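Local coordinates for CELL division control protein 6 (Pyrobaculum aerophilum, PDB 1FNN), which probably helps to regulate the initiation of DNA replication as an ATP-binding AAA+ protein of the Cdc6/Cdc18 family, at residues G92-S97 / M127-D132; L295-S300 / T364-G369; D245-S250 / K260-E265. All coordinates share one frame; numbering follows the deposited sequence.

Contact 1. Residues G92-S97 / M127-D132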
ATOM      1  N   GLY A  92      -8.556  19.143 -20.208  1.00 45.90           N
ATOM      2  CA  GLY A  92      -9.784  18.521 -20.644  1.00 43.63           C
ATOM      3  C   GLY A  92     -10.561  17.877 -19.496  1.00 45.72           C
ATOM      4  O   GLY A  92     -11.798  17.979 -19.431  1.00 42.10           O
ATOM      5  N   GLU A  93      -9.872  17.149 -18.605  1.00 43.92           N
ATOM      6  CA  GLU A  93     -10.556  16.519 -17.480  1.00 42.92           C
ATOM      7  C   GLU A  93     -11.028  17.561 -16.468  1.00 42.06           C
ATOM      8  O   GLU A  93     -12.194  17.531 -16.056  1.00 42.03           O
ATOM      9  CB  GLU A  93      -9.679  15.443 -16.833  1.00 45.98           C
ATOM     10  CG  GLU A  93     -10.306  14.781 -15.609  1.00 43.46           C
ATOM     11  CD  GLU A  93     -11.610  14.065 -15.918  1.00 54.19           C
ATOM     12  OE1 GLU A  93     -11.908  13.943 -17.134  1.00 44.55           O
ATOM     13  OE2 GLU A  93     -12.315  13.636 -14.964  1.00 44.79           O
ATOM     14  N   ILE A  94     -10.277  18.649 -16.271  1.00 40.39           N
ATOM     15  CA  ILE A  94     -10.710  19.734 -15.392  1.00 38.04           C
ATOM     16  C   ILE A  94     -11.956  20.397 -15.957  1.00 40.41           C
ATOM     17  O   ILE A  94     -12.940  20.694 -15.285  1.00 36.38           O
ATOM     18  CB  ILE A  94      -9.600  20.812 -15.283  1.00 41.83           C
ATOM     19  CG1 ILE A  94      -8.464  20.259 -14.426  1.00 44.28           C
ATOM     20  CG2 ILE A  94     -10.091  22.123 -14.667  1.00 36.23           C
ATOM     21  CD1 ILE A  94      -7.196  21.091 -14.400  1.00 46.76           C
ATOM     22  N   ALA A  95     -11.905  20.643 -17.281  1.00 40.21           N
ATOM     23  CA  ALA A  95     -13.035  21.261 -17.979  1.00 39.42           C
ATOM     24  C   ALA A  95     -14.297  20.422 -17.913  1.00 43.57           C
ATOM     25  O   ALA A  95     -15.452  20.865 -17.733  1.00 44.54           O
ATOM     26  CB  ALA A  95     -12.588  21.453 -19.440  1.00 38.96           C
ATOM     27  N   ARG A  96     -14.117  19.111 -18.100  1.00 41.74           N
ATOM     28  CA  ARG A  96     -15.251  18.201 -17.960  1.00 43.35           C
ATOM     29  C   ARG A  96     -15.779  18.201 -16.538  1.00 43.72           C
ATOM     30  O   ARG A  96     -16.993  18.270 -16.292  1.00 40.14           O
ATOM     31  CB  ARG A  96     -14.792  16.806 -18.373  1.00 46.62           C
ATOM     32  CG  ARG A  96     -15.912  15.795 -18.531  1.00 61.67           C
ATOM     33  CD  ARG A  96     -15.366  14.377 -18.607  1.00 70.38           C
ATOM     34  NE  ARG A  96     -15.599  13.603 -17.405  1.00 80.91           N
ATOM     35  CZ  ARG A  96     -15.332  13.846 -16.140  1.00 85.16           C
ATOM     36  NH1 ARG A  96     -14.744  14.960 -15.717  1.00 92.14           N
ATOM     37  NH2 ARG A  96     -15.647  12.964 -15.199  1.00 90.98           N
ATOM     38  N   SER A  97     -14.853  18.186 -15.560  1.00 40.06           N
ATOM     39  CA  SER A  97     -15.329  18.135 -14.166  1.00 37.60           C
ATOM     40  C   SER A  97     -16.015  19.430 -13.787  1.00 38.17           C
ATOM     41  O   SER A  97     -16.972  19.420 -13.021  1.00 35.70           O
ATOM     42  CB  SER A  97     -14.147  17.794 -13.233  1.00 40.54           C
ATOM     43  OG  SER A  97     -14.585  18.115 -11.896  1.00 41.04           O
ATOM     44  N   MET A 127     -12.200  25.792  -6.742  1.00 34.73           N
ATOM     45  CA  MET A 127     -11.739  24.475  -7.110  1.00 36.96           C
ATOM     46  C   MET A 127     -10.706  23.930  -6.106  1.00 38.41           C
ATOM     47  O   MET A 127      -9.685  24.566  -5.856  1.00 34.75           O
ATOM     48  CB  MET A 127     -11.089  24.584  -8.507  1.00 32.57           C
ATOM     49  CG  MET A 127     -10.507  23.283  -8.983  1.00 30.31           C
ATOM     50  SD  MET A 127     -10.006  23.143 -10.672  1.00 33.70           S
ATOM     51  CE  MET A 127      -8.809  24.464 -10.870  1.00 36.36           C
ATOM     52  N   PHE A 128     -11.005  22.769  -5.550  1.00 38.19           N
ATOM     53  CA  PHE A 128      -9.996  21.993  -4.806  1.00 36.94           C
ATOM     54  C   PHE A 128      -9.438  20.982  -5.822  1.00 38.44           C
ATOM     55  O   PHE A 128     -10.083  19.976  -6.125  1.00 33.38           O
ATOM     56  CB  PHE A 128     -10.654  21.312  -3.625  1.00 38.88           C
ATOM     57  CG  PHE A 128      -9.917  20.267  -2.852  1.00 35.62           C
ATOM     58  CD1 PHE A 128     -10.638  19.314  -2.158  1.00 40.70           C
ATOM     59  CD2 PHE A 128      -8.534  20.208  -2.794  1.00 39.36           C
ATOM     60  CE1 PHE A 128      -9.999  18.318  -1.422  1.00 45.93           C
ATOM     61  CE2 PHE A 128      -7.889  19.221  -2.064  1.00 38.36           C
ATOM     62  CZ  PHE A 128      -8.624  18.273  -1.378  1.00 36.12           C
ATOM     63  N   LEU A 129      -8.270  21.278  -6.344  1.00 35.22           N
ATOM     64  CA  LEU A 129      -7.649  20.497  -7.393  1.00 35.65           C
ATOM     65  C   LEU A 129      -6.602  19.536  -6.844  1.00 37.52           C
ATOM     66  O   LEU A 129      -5.755  19.878  -6.009  1.00 35.59           O
ATOM     67  CB  LEU A 129      -7.040  21.470  -8.406  1.00 33.74           C
ATOM     68  CG  LEU A 129      -6.270  20.879  -9.590  1.00 37.58           C
ATOM     69  CD1 LEU A 129      -7.184  20.043 -10.504  1.00 33.96           C
ATOM     70  CD2 LEU A 129      -5.577  21.993 -10.381  1.00 32.03           C
ATOM     71  N   VAL A 130      -6.818  18.247  -7.115  1.00 35.87           N
ATOM     72  CA  VAL A 130      -5.867  17.246  -6.658  1.00 35.41           C
ATOM     73  C   VAL A 130      -5.143  16.721  -7.902  1.00 37.72           C
ATOM     74  O   VAL A 130      -5.791  16.189  -8.817  1.00 37.25           O
ATOM     75  CB  VAL A 130      -6.579  16.076  -5.931  1.00 34.18           C
ATOM     76  CG1 VAL A 130      -5.545  15.009  -5.593  1.00 36.69           C
ATOM     77  CG2 VAL A 130      -7.286  16.574  -4.657  1.00 35.97           C
ATOM     78  N   LEU A 131      -3.816  16.812  -7.894  1.00 34.83           N
ATOM     79  CA  LEU A 131      -3.069  16.110  -8.954  1.00 37.08           C
ATOM     80  C   LEU A 131      -2.428  14.866  -8.369  1.00 39.55           C
ATOM     81  O   LEU A 131      -1.316  14.951  -7.817  1.00 37.56           O
ATOM     82  CB  LEU A 131      -2.022  17.077  -9.533  1.00 38.39           C
ATOM     83  CG  LEU A 131      -2.595  18.397 -10.060  1.00 38.48           C
ATOM     84  CD1 LEU A 131      -1.469  19.315 -10.553  1.00 40.29           C
ATOM     85  CD2 LEU A 131      -3.614  18.174 -11.183  1.00 37.81           C
ATOM     86  N   ASP A 132      -3.149  13.744  -8.404  1.00 36.42           N
ATOM     87  CA  ASP A 132      -2.693  12.503  -7.812  1.00 38.27           C
ATOM     88  C   ASP A 132      -1.646  11.845  -8.713  1.00 39.06           C
ATOM     89  O   ASP A 132      -1.593  12.123  -9.911  1.00 38.22           O
ATOM     90  CB  ASP A 132      -3.849  11.503  -7.598  1.00 33.33           C
ATOM     91  CG  ASP A 132      -3.616  10.619  -6.396  1.00 37.20           C
ATOM     92  OD1 ASP A 132      -2.450  10.523  -5.918  1.00 33.52           O
ATOM     93  OD2 ASP A 132      -4.581  10.002  -5.901  1.00 35.56           O
TER
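Ile94 reaches from helix 87-97 to strand 127-132 and meets two side chains at once, one with each branch. Its CG2 methyl sits 4.1 Å from Met127 SD, while the longer branch runs to Leu129, where Ile94 CD1 lies 4.0 Å from Leu129 CD1. The first torsion of Ile94 (chi1 -73°) aims the two branches, with CG1 beside the backbone N and CG2 anti to it. Both partners cross the isoleucine at about a right angle. Phe145 of helix 139-148 touches both Ile94 and Leu129, adding to a buried apolar cluster on this face of the sheet.

Looser and more polar is the edge of the helix that carries Glu93 and Arg96. Exposed Arg96 places NH1 2.9 Å from Glu93 OE2, but the oxygen lies well out of the guanidinium plane, so charge attraction holds the pair without an N-H directed at it. Further along the strand, Asp132 OD2 is hydrogen-bonded to Thr58 OG1 and Tyr78 OH. A helix laid over a parallel sheet, with the acidic strand end at a magnesium-binding position, is characteristic of the P-loop NTPase core of AAA+ proteins.

Contact 2. Residues L295-S300 / T364-G369; sequences LAIVRS and TLISIG
Ile297, Ile366 and Ile368 adopt the same staggered first torsion: each holds CG1 beside the backbone N and CG2 anti to that nitrogen (chi1 -70°, -57° and -71°). On Ile297 and Ile366 this turns the short CG2 branches toward each other, and the two methyls meet 3.7 Å apart with the side chains crossing at about a right angle. Ile297 CD1 lies farther off the same methyl, 4.2 Å from Ile366 CG2, so both ends of Ile297 face that methyl from the helix side, CG2 the closer.

Ile368 uses its other arm. Its extended CG1 branch carries CD1 up to the helix, where that one methyl has two neighbours: Val298 CG2 at 3.6 Å, and Ile297 CG2 at 3.9 Å. Both side chains lie at a slant to Ile368. The CG2 methyl of Ile297 is therefore the common point, touched by Ile366 through a branch methyl and by Ile368 through a chain end.

Other parts of the winged-helix domain close in around these four residues. Ala314 of helix 311-324 touches Ile297, Ile309 of the neighbouring strand touches Ile366, and Leu376 of helix 373-387 touches Val298. Polar links lie at the margins: Ser300 OG is hydrogen-bonded to Asp313, and Ile368 O accepts a bond from Arg268 NE, a residue of the lid region.

Helix 288-304 thus packs on the central strand of the small antiparallel sheet and on the loop residue Ile368 that follows it, and the contact joins the helical part of the winged-helix fold to its beta wing. All four touching residues are buried and meet through methyl groups alone, which implies that hydrophobic burial and the fit of branched side chains, with no polar bond between the segments, hold the two segments together here.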
ATOM      1  N   LEU A 295      13.642 -27.227   6.011  1.00 34.01           N
ATOM      2  CA  LEU A 295      12.804 -28.392   5.781  1.00 34.70           C
ATOM      3  C   LEU A 295      11.999 -28.755   7.004  1.00 35.05           C
ATOM      4  O   LEU A 295      10.793 -29.118   6.916  1.00 37.62           O
ATOM      5  CB  LEU A 295      13.598 -29.650   5.337  1.00 38.71           C
ATOM      6  CG  LEU A 295      12.813 -30.908   5.032  1.00 37.26           C
ATOM      7  CD1 LEU A 295      11.664 -30.608   4.033  1.00 40.09           C
ATOM      8  CD2 LEU A 295      13.731 -31.943   4.361  1.00 38.37           C
ATOM      9  N   ALA A 296      12.586 -28.671   8.206  1.00 30.08           N
ATOM     10  CA  ALA A 296      11.855 -29.046   9.396  1.00 34.30           C
ATOM     11  C   ALA A 296      10.629 -28.086   9.618  1.00 35.65           C
ATOM     12  O   ALA A 296       9.651 -28.468  10.262  1.00 34.95           O
ATOM     13  CB  ALA A 296      12.764 -28.858  10.611  1.00 33.61           C
ATOM     14  N   ILE A 297      10.872 -26.804   9.483  1.00 32.38           N
ATOM     15  CA  ILE A 297       9.810 -25.783   9.680  1.00 34.99           C
ATOM     16  C   ILE A 297       8.704 -26.091   8.677  1.00 32.07           C
ATOM     17  O   ILE A 297       7.522 -26.134   8.997  1.00 39.84           O
ATOM     18  CB  ILE A 297      10.411 -24.393   9.446  1.00 35.65           C
ATOM     19  CG1 ILE A 297      11.394 -24.014  10.571  1.00 34.58           C
ATOM     20  CG2 ILE A 297       9.297 -23.327   9.350  1.00 37.45           C
ATOM     21  CD1 ILE A 297      12.213 -22.774  10.214  1.00 37.05           C
ATOM     22  N   VAL A 298       9.014 -26.313   7.413  1.00 29.72           N
ATOM     23  CA  VAL A 298       8.097 -26.762   6.405  1.00 34.28           C
ATOM     24  C   VAL A 298       7.298 -27.980   6.843  1.00 39.05           C
ATOM     25  O   VAL A 298       6.048 -28.007   6.678  1.00 33.53           O
ATOM     26  CB  VAL A 298       8.766 -27.038   5.056  1.00 30.34           C
ATOM     27  CG1 VAL A 298       7.760 -27.732   4.107  1.00 37.95           C
ATOM     28  CG2 VAL A 298       9.314 -25.785   4.398  1.00 31.76           C
ATOM     29  N   ARG A 299       7.935 -29.023   7.389  1.00 33.61           N
ATOM     30  CA  ARG A 299       7.212 -30.206   7.860  1.00 34.52           C
ATOM     31  C   ARG A 299       6.308 -29.982   9.058  1.00 36.72           C
ATOM     32  O   ARG A 299       5.137 -30.484   9.097  1.00 40.23           O
ATOM     33  CB  ARG A 299       8.178 -31.396   8.199  1.00 38.53           C
ATOM     34  CG  ARG A 299       8.773 -31.930   6.901  1.00 52.17           C
ATOM     35  CD  ARG A 299       9.316 -33.347   6.992  1.00 57.91           C
ATOM     36  NE  ARG A 299       9.977 -33.693   5.722  1.00 60.40           N
ATOM     37  CZ  ARG A 299      10.796 -34.736   5.599  1.00 56.10           C
ATOM     38  NH1 ARG A 299      11.037 -35.507   6.650  1.00 55.09           N
ATOM     39  NH2 ARG A 299      11.351 -34.975   4.416  1.00 64.23           N
ATOM     40  N   SER A 300       6.681 -29.175  10.022  1.00 32.04           N
ATOM     41  CA  SER A 300       5.831 -28.895  11.152  1.00 34.07           C
ATOM     42  C   SER A 300       4.570 -28.090  10.663  1.00 38.62           C
ATOM     43  O   SER A 300       3.542 -28.250  11.307  1.00 38.38           O
ATOM     44  CB  SER A 300       6.462 -28.038  12.228  1.00 43.83           C
ATOM     45  OG  SER A 300       7.730 -28.558  12.604  1.00 51.01           O
ATOM     46  N   THR A 364       8.780 -17.797  20.535  1.00 52.40           N
ATOM     47  CA  THR A 364       9.008 -17.394  19.137  1.00 46.91           C
ATOM     48  C   THR A 364       8.114 -18.185  18.211  1.00 44.22           C
ATOM     49  O   THR A 364       8.170 -19.424  18.259  1.00 40.00           O
ATOM     50  CB  THR A 364      10.476 -17.541  18.699  1.00 47.66           C
ATOM     51  OG1 THR A 364      11.269 -16.661  19.507  1.00 44.88           O
ATOM     52  CG2 THR A 364      10.663 -17.042  17.279  1.00 46.05           C
ATOM     53  N   LEU A 365       7.409 -17.496  17.292  1.00 38.49           N
ATOM     54  CA  LEU A 365       6.541 -18.171  16.376  1.00 36.04           C
ATOM     55  C   LEU A 365       7.083 -18.051  14.963  1.00 34.85           C
ATOM     56  O   LEU A 365       7.656 -17.030  14.621  1.00 36.81           O
ATOM     57  CB  LEU A 365       5.103 -17.587  16.356  1.00 41.37           C
ATOM     58  CG  LEU A 365       4.366 -17.626  17.702  1.00 50.12           C
ATOM     59  CD1 LEU A 365       3.043 -16.851  17.632  1.00 46.77           C
ATOM     60  CD2 LEU A 365       4.109 -19.059  18.163  1.00 43.74           C
ATOM     61  N   ILE A 366       6.894 -19.105  14.180  1.00 34.20           N
ATOM     62  CA  ILE A 366       7.432 -19.081  12.822  1.00 35.21           C
ATOM     63  C   ILE A 366       6.358 -19.354  11.787  1.00 32.96           C
ATOM     64  O   ILE A 366       5.581 -20.318  11.871  1.00 37.03           O
ATOM     65  CB  ILE A 366       8.509 -20.203  12.684  1.00 35.55           C
ATOM     66  CG1 ILE A 366       9.626 -20.018  13.740  1.00 35.38           C
ATOM     67  CG2 ILE A 366       9.150 -20.176  11.295  1.00 29.98           C
ATOM     68  CD1 ILE A 366      10.465 -21.308  13.820  1.00 41.44           C
ATOM     69  N   SER A 367       6.445 -18.590  10.708  1.00 33.34           N
ATOM     70  CA  SER A 367       5.511 -18.831   9.613  1.00 32.73           C
ATOM     71  C   SER A 367       6.244 -18.796   8.299  1.00 27.97           C
ATOM     72  O   SER A 367       7.287 -18.135   8.155  1.00 36.32           O
ATOM     73  CB  SER A 367       4.469 -17.653   9.609  1.00 36.67           C
ATOM     74  OG  SER A 367       3.825 -17.696   8.324  1.00 33.37           O
ATOM     75  N   ILE A 368       5.757 -19.476   7.307  1.00 28.90           N
ATOM     76  CA  ILE A 368       6.236 -19.342   5.944  1.00 31.16           C
ATOM     77  C   ILE A 368       4.960 -18.844   5.181  1.00 34.90           C
ATOM     78  O   ILE A 368       4.181 -19.664   4.689  1.00 36.48           O
ATOM     79  CB  ILE A 368       6.758 -20.631   5.328  1.00 32.13           C
ATOM     80  CG1 ILE A 368       8.113 -21.013   6.017  1.00 37.40           C
ATOM     81  CG2 ILE A 368       6.975 -20.527   3.831  1.00 32.45           C
ATOM     82  CD1 ILE A 368       8.498 -22.448   5.597  1.00 36.76           C
ATOM     83  N   GLY A 369       4.950 -17.558   4.846  1.00 38.94           N
ATOM     84  CA  GLY A 369       3.725 -17.041   4.197  1.00 38.73           C
ATOM     85  C   GLY A 369       3.861 -16.809   2.705  1.00 38.36           C
ATOM     86  O   GLY A 369       2.818 -16.552   2.056  1.00 37.39           O
TER

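Contact 3. Residues D245-S250 / K260-E265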
ATOM      1  N   ASP A 245      -5.334  -6.993  -1.014  1.00 30.17           N
ATOM      2  CA  ASP A 245      -5.454  -7.849  -2.181  1.00 33.25           C
ATOM      3  C   ASP A 245      -5.172  -9.310  -1.773  1.00 35.06           C
ATOM      4  O   ASP A 245      -5.933 -10.206  -2.125  1.00 32.26           O
ATOM      5  CB  ASP A 245      -4.452  -7.328  -3.209  1.00 38.60           C
ATOM      6  CG  ASP A 245      -4.359  -7.967  -4.561  1.00 44.24           C
ATOM      7  OD1 ASP A 245      -5.206  -8.752  -4.983  1.00 46.26           O
ATOM      8  OD2 ASP A 245      -3.405  -7.728  -5.327  1.00 51.30           O
ATOM      9  N   ILE A 246      -4.161  -9.522  -0.898  1.00 33.10           N
ATOM     10  CA  ILE A 246      -3.890 -10.899  -0.474  1.00 33.57           C
ATOM     11  C   ILE A 246      -5.010 -11.440   0.379  1.00 31.89           C
ATOM     12  O   ILE A 246      -5.357 -12.623   0.236  1.00 33.15           O
ATOM     13  CB  ILE A 246      -2.508 -10.986   0.267  1.00 31.93           C
ATOM     14  CG1 ILE A 246      -1.397 -10.809  -0.787  1.00 32.31           C
ATOM     15  CG2 ILE A 246      -2.447 -12.315   1.015  1.00 32.30           C
ATOM     16  CD1 ILE A 246      -0.033 -10.476  -0.109  1.00 37.94           C
ATOM     17  N   LEU A 247      -5.552 -10.664   1.326  1.00 34.11           N
ATOM     18  CA  LEU A 247      -6.668 -11.116   2.137  1.00 37.95           C
ATOM     19  C   LEU A 247      -7.868 -11.555   1.279  1.00 37.80           C
ATOM     20  O   LEU A 247      -8.439 -12.653   1.431  1.00 31.85           O
ATOM     21  CB  LEU A 247      -7.121 -10.034   3.128  1.00 38.05           C
ATOM     22  CG  LEU A 247      -8.352 -10.284   3.987  1.00 42.78           C
ATOM     23  CD1 LEU A 247      -8.247 -11.600   4.791  1.00 41.32           C
ATOM     24  CD2 LEU A 247      -8.592  -9.168   5.005  1.00 33.98           C
ATOM     25  N   TYR A 248      -8.187 -10.707   0.304  1.00 35.88           N
ATOM     26  CA  TYR A 248      -9.373 -10.990  -0.539  1.00 36.18           C
ATOM     27  C   TYR A 248      -9.157 -12.220  -1.412  1.00 36.33           C
ATOM     28  O   TYR A 248      -9.992 -13.126  -1.532  1.00 33.79           O
ATOM     29  CB  TYR A 248      -9.617  -9.757  -1.426  1.00 38.04           C
ATOM     30  CG  TYR A 248     -10.800  -9.878  -2.370  1.00 37.60           C
ATOM     31  CD1 TYR A 248     -12.057 -10.206  -1.875  1.00 37.42           C
ATOM     32  CD2 TYR A 248     -10.654  -9.663  -3.732  1.00 37.21           C
ATOM     33  CE1 TYR A 248     -13.157 -10.323  -2.712  1.00 36.75           C
ATOM     34  CE2 TYR A 248     -11.751  -9.777  -4.581  1.00 39.64           C
ATOM     35  CZ  TYR A 248     -12.986 -10.105  -4.057  1.00 39.66           C
ATOM     36  OH  TYR A 248     -14.078 -10.218  -4.911  1.00 41.55           O
ATOM     37  N   ARG A 249      -8.007 -12.325  -2.085  1.00 36.94           N
ATOM     38  CA  ARG A 249      -7.631 -13.519  -2.822  1.00 35.35           C
ATOM     39  C   ARG A 249      -7.616 -14.787  -1.958  1.00 35.09           C
ATOM     40  O   ARG A 249      -8.094 -15.825  -2.443  1.00 39.45           O
ATOM     41  CB  ARG A 249      -6.215 -13.421  -3.439  1.00 37.23           C
ATOM     42  CG  ARG A 249      -6.230 -12.596  -4.721  1.00 38.12           C
ATOM     43  CD  ARG A 249      -4.853 -12.085  -5.058  1.00 38.80           C
ATOM     44  NE  ARG A 249      -4.694 -11.166  -6.163  1.00 37.63           N
ATOM     45  CZ  ARG A 249      -4.652 -11.481  -7.438  1.00 36.66           C
ATOM     46  NH1 ARG A 249      -4.500 -10.528  -8.330  1.00 38.03           N
ATOM     47  NH2 ARG A 249      -4.760 -12.749  -7.830  1.00 42.11           N
ATOM     48  N   SER A 250      -7.297 -14.676  -0.685  1.00 34.76           N
ATOM     49  CA  SER A 250      -7.227 -15.837   0.191  1.00 39.85           C
ATOM     50  C   SER A 250      -8.647 -16.232   0.571  1.00 39.63           C
ATOM     51  O   SER A 250      -8.914 -17.416   0.758  1.00 37.28           O
ATOM     52  CB  SER A 250      -6.399 -15.578   1.457  1.00 38.70           C
ATOM     53  OG  SER A 250      -5.049 -15.214   1.073  1.00 40.92           O
ATOM     54  N   LYS A 260     -14.901 -23.125   4.879  1.00 48.08           N
ATOM     55  CA  LYS A 260     -15.582 -22.056   5.575  1.00 52.77           C
ATOM     56  C   LYS A 260     -14.609 -21.089   6.252  1.00 49.25           C
ATOM     57  O   LYS A 260     -15.072 -20.230   7.009  1.00 41.84           O
ATOM     58  CB  LYS A 260     -16.474 -22.614   6.696  1.00 61.53           C
ATOM     59  CG  LYS A 260     -17.731 -23.316   6.218  1.00 74.76           C
ATOM     60  CD  LYS A 260     -18.499 -23.909   7.402  1.00 83.56           C
ATOM     61  CE  LYS A 260     -19.576 -24.876   6.924  1.00 90.39           C
ATOM     62  NZ  LYS A 260     -20.045 -25.777   8.019  1.00 93.50           N
ATOM     63  N   HIS A 261     -13.349 -21.538   6.370  1.00 47.38           N
ATOM     64  CA  HIS A 261     -12.314 -20.784   7.084  1.00 47.56           C
ATOM     65  C   HIS A 261     -11.108 -20.552   6.181  1.00 43.96           C
ATOM     66  O   HIS A 261     -10.846 -21.353   5.271  1.00 43.20           O
ATOM     67  CB  HIS A 261     -11.876 -21.465   8.380  1.00 60.28           C
ATOM     68  CG  HIS A 261     -12.999 -21.815   9.305  1.00 74.36           C
ATOM     69  ND1 HIS A 261     -13.337 -21.079  10.417  1.00 80.92           N
ATOM     70  CD2 HIS A 261     -13.880 -22.857   9.274  1.00 78.48           C
ATOM     71  CE1 HIS A 261     -14.368 -21.640  11.029  1.00 79.78           C
ATOM     72  NE2 HIS A 261     -14.716 -22.722  10.352  1.00 79.59           N
ATOM     73  N   ILE A 262     -10.464 -19.389   6.265  1.00 38.30           N
ATOM     74  CA  ILE A 262      -9.296 -19.206   5.379  1.00 38.46           C
ATOM     75  C   ILE A 262      -8.146 -20.101   5.952  1.00 33.44           C
ATOM     76  O   ILE A 262      -8.021 -20.063   7.184  1.00 36.17           O
ATOM     77  CB  ILE A 262      -8.880 -17.739   5.348  1.00 37.54           C
ATOM     78  CG1 ILE A 262     -10.074 -16.948   4.693  1.00 35.94           C
ATOM     79  CG2 ILE A 262      -7.673 -17.510   4.449  1.00 35.63           C
ATOM     80  CD1 ILE A 262      -9.808 -15.449   4.806  1.00 34.10           C
ATOM     81  N   ALA A 263      -7.477 -20.835   5.120  1.00 39.26           N
ATOM     82  CA  ALA A 263      -6.334 -21.624   5.749  1.00 40.95           C
ATOM     83  C   ALA A 263      -5.011 -21.020   5.355  1.00 37.67           C
ATOM     84  O   ALA A 263      -4.865 -20.344   4.315  1.00 36.38           O
ATOM     85  CB  ALA A 263      -6.499 -23.052   5.208  1.00 40.69           C
ATOM     86  N   PRO A 264      -3.889 -21.445   5.986  1.00 39.84           N
ATOM     87  CA  PRO A 264      -2.569 -20.938   5.631  1.00 35.94           C
ATOM     88  C   PRO A 264      -2.237 -21.171   4.190  1.00 34.24           C
ATOM     89  O   PRO A 264      -1.706 -20.292   3.493  1.00 36.42           O
ATOM     90  CB  PRO A 264      -1.611 -21.723   6.570  1.00 37.02           C
ATOM     91  CG  PRO A 264      -2.473 -21.983   7.763  1.00 40.98           C
ATOM     92  CD  PRO A 264      -3.897 -22.232   7.250  1.00 38.49           C
ATOM     93  N   GLU A 265      -2.601 -22.302   3.553  1.00 32.15           N
ATOM     94  CA  GLU A 265      -2.256 -22.513   2.154  1.00 34.34           C
ATOM     95  C   GLU A 265      -2.958 -21.526   1.209  1.00 37.55           C
ATOM     96  O   GLU A 265      -2.417 -21.185   0.158  1.00 32.25           O
ATOM     97  CB  GLU A 265      -2.584 -23.933   1.646  1.00 39.37           C
ATOM     98  CG  GLU A 265      -4.066 -24.245   1.820  1.00 56.77           C
ATOM     99  CD  GLU A 265      -4.534 -25.672   1.645  1.00 68.31           C
ATOM    100  OE1 GLU A 265      -4.848 -26.262   2.711  1.00 74.73           O
ATOM    101  OE2 GLU A 265      -4.607 -26.232   0.523  1.00 69.71           O
TER
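Within the helical lid of this AAA+ ATPase, helix 240-256 packs against the loop that leads into helix 264-274, and Ile262 of that loop makes the contact. Ile262 divides its branches between two residues of the helix. Ile262 CG2, set anti to the backbone N (chi1 -64°), lies 3.8 Å from Ser250 CB and 3.9 Å from Ser250 O. At the end of the extended branch, Ile262 CD1 lies 4.2 Å from Leu247 CD1, one helical turn earlier, the two side chains crossing at about a right angle.

Ser250 offers Ile262 its carbon because its hydroxyl is turned back to the helix: Ser250 OG donates to Ile246 O at 2.7 Å. That carbonyl also accepts from Ser250 N, and the two donors arrive from opposite faces of its plane. An alanine in place of Ile262 would probably open a gap beside Leu247 CD1 and Ser250 CB, loosening the loop's hold on the helix.

Leu220 and Ile223 of helix 217-227 also touch Leu247, whose side chain comes about 4 Å from that of Arg205, which binds ADP and is predicted to bind ATP. Helices closing round an apolar centre next to the nucleotide site are characteristic of the AAA+ lid domain.

How the contacts relate
The three contacts fall in three successive regions of the chain: contact 1 in the AAA domain, contact 3 in the lid and contact 2 in the C-terminal winged helix. Contact 1 lies on the opposite side of the chain's centre from both others, its centre 38 Å from that of contact 3 and 51 Å from that of contact 2. Contacts 2 and 3 are much closer, with centres 18 Å apart and nearest atoms about 6 Å, yet they do not touch. The side chain of Leu247 in contact 3 is about 11 Å from bound ADP, whereas contact 1 includes the magnesium-binding Asp132, to which no magnesium is bound in this model. Contact 2 is remote from the annotated sites.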